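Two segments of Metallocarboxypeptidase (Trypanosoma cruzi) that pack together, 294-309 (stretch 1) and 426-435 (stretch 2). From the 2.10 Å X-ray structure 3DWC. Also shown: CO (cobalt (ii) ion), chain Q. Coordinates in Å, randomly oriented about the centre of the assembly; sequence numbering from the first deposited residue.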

# COMPACT_ATOMS: atom_id res chain seq x y z
N LEU B 294 20.34 8.01 13.24
CA LEU B 294 20.54 8.05 11.80
C LEU B 294 21.97 7.77 11.46
O LEU B 294 22.25 7.19 10.42
CB LEU B 294 20.13 9.38 11.17
CG LEU B 294 18.73 9.48 10.58
CD1 LEU B 294 17.61 8.94 11.51
CD2 LEU B 294 18.43 10.95 10.23
N GLY B 295 22.90 8.15 12.35
CA GLY B 295 24.30 7.82 12.17
C GLY B 295 24.53 6.31 12.34
O GLY B 295 25.28 5.69 11.58
N VAL B 296 23.90 5.71 13.33
CA VAL B 296 23.97 4.26 13.42
C VAL B 296 23.31 3.59 12.21
O VAL B 296 23.90 2.69 11.65
CB VAL B 296 23.47 3.71 14.79
CG1 VAL B 296 23.50 2.17 14.80
CG2 VAL B 296 24.28 4.32 15.91
N HIS B 297 22.20 4.12 11.71
CA HIS B 297 21.52 3.53 10.54
C HIS B 297 22.38 3.63 9.28
O HIS B 297 22.63 2.63 8.59
CB HIS B 297 20.16 4.21 10.33
CG HIS B 297 19.07 3.26 10.00
ND1 HIS B 297 19.21 2.27 9.06
CD2 HIS B 297 17.87 3.06 10.59
CE1 HIS B 297 18.10 1.56 9.01
NE2 HIS B 297 17.27 2.01 9.93
N GLU B 298 22.89 4.84 9.01
CA GLU B 298 23.74 5.09 7.84
C GLU B 298 25.07 4.37 8.01
O GLU B 298 25.72 4.04 7.02
CB GLU B 298 23.91 6.61 7.62
CG GLU B 298 24.65 6.97 6.35
CD GLU B 298 23.82 6.75 5.08
OE1 GLU B 298 24.26 7.22 3.99
OE2 GLU B 298 22.74 6.16 5.15
N GLY B 299 25.44 4.04 9.25
CA GLY B 299 26.57 3.15 9.49
C GLY B 299 26.37 1.73 8.99
O GLY B 299 27.32 1.07 8.54
N GLN B 300 25.15 1.24 9.09
CA GLN B 300 24.78 -0.01 8.49
C GLN B 300 24.67 0.04 6.96
O GLN B 300 25.11 -0.89 6.28
CB GLN B 300 23.47 -0.51 9.11
CG GLN B 300 23.47 -0.58 10.66
CD GLN B 300 24.74 -1.08 11.30
OE1 GLN B 300 25.08 -2.27 11.21
NE2 GLN B 300 25.48 -0.17 11.93
N SER B 301 24.10 1.08 6.39
CA SER B 301 24.04 1.14 4.93
C SER B 301 25.45 1.21 4.34
O SER B 301 25.78 0.59 3.30
CB SER B 301 23.22 2.34 4.51
OG SER B 301 23.74 3.48 5.15
N LEU B 302 26.28 2.01 4.97
CA LEU B 302 27.64 2.26 4.46
C LEU B 302 28.62 1.16 4.78
O LEU B 302 29.61 0.95 4.08
CB LEU B 302 28.15 3.62 4.91
CG LEU B 302 27.36 4.80 4.33
CD1 LEU B 302 27.83 6.11 4.95
CD2 LEU B 302 27.45 4.88 2.83
N PHE B 303 28.36 0.42 5.82
CA PHE B 303 29.09 -0.81 6.04
C PHE B 303 28.91 -1.76 4.84
O PHE B 303 29.89 -2.30 4.28
CB PHE B 303 28.59 -1.44 7.32
CG PHE B 303 29.41 -2.60 7.78
CD1 PHE B 303 30.42 -2.43 8.68
CD2 PHE B 303 29.15 -3.87 7.30
CE1 PHE B 303 31.18 -3.52 9.12
CE2 PHE B 303 29.85 -4.99 7.76
CZ PHE B 303 30.89 -4.80 8.67
N ALA B 304 27.66 -1.90 4.39
CA ALA B 304 27.33 -2.70 3.22
C ALA B 304 27.94 -2.12 1.96
O ALA B 304 28.70 -2.78 1.27
CB ALA B 304 25.75 -2.87 3.04
N GLU B 305 27.59 -0.89 1.66
CA GLU B 305 28.03 -0.25 0.46
C GLU B 305 29.51 -0.01 0.39
O GLU B 305 30.15 -0.38 -0.60
CB GLU B 305 27.29 1.09 0.26
CG GLU B 305 27.54 1.64 -1.07
CD GLU B 305 27.15 3.09 -1.23
OE1 GLU B 305 26.50 3.68 -0.36
OE2 GLU B 305 27.53 3.63 -2.27
N MET B 306 30.07 0.64 1.43
CA MET B 306 31.44 1.15 1.33
C MET B 306 32.46 0.15 1.83
O MET B 306 33.47 -0.09 1.17
CB MET B 306 31.60 2.48 2.08
CG MET B 306 30.68 3.61 1.59
SD MET B 306 31.02 3.93 -0.14
CE MET B 306 30.22 5.51 -0.45
N GLN B 307 32.18 -0.44 2.97
CA GLN B 307 33.14 -1.35 3.59
C GLN B 307 33.21 -2.68 2.88
O GLN B 307 34.30 -3.27 2.80
CB GLN B 307 32.86 -1.52 5.08
CG GLN B 307 33.03 -0.25 5.93
CD GLN B 307 34.46 0.28 5.93
OE1 GLN B 307 34.67 1.49 5.97
NE2 GLN B 307 35.43 -0.60 5.95
N ILE B 308 32.09 -3.17 2.35
CA ILE B 308 32.08 -4.39 1.59
C ILE B 308 31.97 -4.06 0.09
O ILE B 308 32.84 -4.43 -0.71
CB ILE B 308 30.91 -5.32 2.00
CG1 ILE B 308 31.05 -5.71 3.47
CG2 ILE B 308 30.84 -6.58 1.05
CD1 ILE B 308 29.87 -6.43 4.06
N GLY B 309 30.91 -3.36 -0.26
CA GLY B 309 30.56 -3.07 -1.68
C GLY B 309 31.60 -2.49 -2.60
O GLY B 309 31.66 -2.85 -3.78
CO CO Q . 21.26 5.74 3.59
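Stretch 2, residues 426-435: GAMVAAQLMS

The two helices touch backbone to backbone where glycines meet. Gly299 CA and Gly426 CA lie only 3.9 Å apart. Two CA-H...O contacts accompany this approach: Gly426 CA lies 3.3 Å from Gly295 O, and Gly299 CA lies 3.2 Å from Gly426 O. Both glycines are needed bare in this geometry. A CB on Gly299 would come within 2.4 Å of Val429 CG1, and one on Gly426 within 2.6 Å of Glu298 CB.

Stretch 2 is helical throughout, with phi near -60° and psi near -45°. It is a piece of a longer helix that starts earlier and continues later in the chain. Its N-to-C direction makes an angle of 59° with that of stretch 1, with a signed crossing angle of -59°. The axes approach to 6.9 Å. The contact buries 642 Å², both sides summed. No direct hydrogen bond crosses it.

From Gly426 the helix runs along stretch 1 toward Gln307. Val429 points toward stretch 1, and its CG1 sits 3.9 Å from Gly299 CA. One turn on from Gly426, Ala430 is the knob of the interface. Its side chain fits among Gly299, Leu302, Phe303 and Gln307. Ala430 CB is 3.3 Å from Gly299 O and 3.5 Å from Phe303 N. Ala427 points away overall, yet its CB still reaches Leu302 CD1 at 4.0 Å.

The later part of stretch 2 meets larger side chains. Leu433 CD1 packs against Phe303 CD1 at 3.8 Å, in an oblique position to the ring. Met434 N and Ala430 O lie at the ring edge, with Met434 N 3.4 Å from Phe303 CE1. Met434 has the largest covered area of any residue in the contact. Its chi1 is t, with chi2 and chi3 both p. Met434 CE comes 3.5 Å from Phe303 CZ and 3.9 Å from Ile308 CG1. Met434 SD stands 4.9 Å from the Phe303 ring centroid, also obliquely.

Gln307 lies against the same turn. Its NE2 is 3.4 Å from Met434 CG, and its OE1 is 3.5 Å from Ala431 CA. Water 1 links the helices. It donates to Gln307 OE1 at 3.1 Å and to Ala427 O at 2.9 Å. The Gln307 region of stretch 1 includes a wider pi-type turn, at 303-309.

Glu298 C lies 3.8 Å from Gly426 CA, but the end of the Glu298 side chain leads away. There Glu298 OE2 binds the cobalt ion CO at 2.2 Å, in keeping with a metallocarboxypeptidase.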

# COMPACT_ATOMS: atom_id res chain seq x y z
N GLY B 426 27.66 8.32 10.05
CA GLY B 426 27.43 6.97 9.50
C GLY B 426 28.65 6.35 8.87
O GLY B 426 28.99 5.14 9.11
N ALA B 427 29.38 7.16 8.09
CA ALA B 427 30.58 6.68 7.46
C ALA B 427 31.62 6.28 8.51
O ALA B 427 32.38 5.29 8.35
CB ALA B 427 31.15 7.72 6.44
N MET B 428 31.68 7.06 9.59
CA MET B 428 32.59 6.77 10.67
C MET B 428 32.23 5.54 11.47
O MET B 428 33.13 4.75 11.85
CB MET B 428 32.63 8.01 11.59
CG MET B 428 33.29 9.16 10.96
SD MET B 428 33.12 10.66 11.92
CE MET B 428 33.64 11.85 10.66
N VAL B 429 30.94 5.35 11.76
CA VAL B 429 30.41 4.13 12.39
C VAL B 429 30.76 2.90 11.57
O VAL B 429 31.27 1.89 12.08
CB VAL B 429 28.87 4.20 12.66
CG1 VAL B 429 28.23 2.83 12.99
CG2 VAL B 429 28.52 5.31 13.71
N ALA B 430 30.53 2.99 10.28
CA ALA B 430 30.83 1.88 9.39
C ALA B 430 32.29 1.43 9.43
O ALA B 430 32.57 0.23 9.48
CB ALA B 430 30.38 2.22 7.97
N ALA B 431 33.21 2.40 9.43
CA ALA B 431 34.65 2.15 9.42
C ALA B 431 35.08 1.55 10.73
O ALA B 431 35.84 0.64 10.73
CB ALA B 431 35.43 3.47 9.15
N GLN B 432 34.58 2.10 11.83
CA GLN B 432 34.83 1.62 13.17
C GLN B 432 34.35 0.17 13.38
O GLN B 432 35.01 -0.64 13.96
CB GLN B 432 34.19 2.55 14.20
CG GLN B 432 34.60 2.22 15.68
CD GLN B 432 34.45 3.41 16.63
OE1 GLN B 432 34.65 4.54 16.25
NE2 GLN B 432 34.13 3.12 17.91
N LEU B 433 33.14 -0.12 12.95
CA LEU B 433 32.58 -1.47 13.03
C LEU B 433 33.37 -2.52 12.24
O LEU B 433 33.62 -3.61 12.73
CB LEU B 433 31.12 -1.42 12.50
CG LEU B 433 29.95 -2.07 13.24
CD1 LEU B 433 28.90 -2.52 12.19
CD2 LEU B 433 30.26 -3.22 14.28
N MET B 434 33.72 -2.18 11.02
CA MET B 434 34.53 -3.05 10.16
C MET B 434 35.91 -3.24 10.73
O MET B 434 36.42 -4.36 10.69
CB MET B 434 34.62 -2.55 8.70
CG MET B 434 35.40 -3.47 7.76
SD MET B 434 34.81 -5.20 7.74
CE MET B 434 33.57 -5.06 6.39
N SER B 435 36.51 -2.20 11.32
CA SER B 435 37.81 -2.39 11.98
C SER B 435 37.75 -3.44 13.05
O SER B 435 38.61 -4.24 13.12
CB SER B 435 38.35 -1.10 12.66
OG SER B 435 38.67 -0.20 11.64
O HOH W 1 32.88 3.97 5.81
O HOH W 2 21.84 7.30 2.90
O HOH W 3 19.71 5.77 1.95
O HOH W 4 19.96 7.31 4.37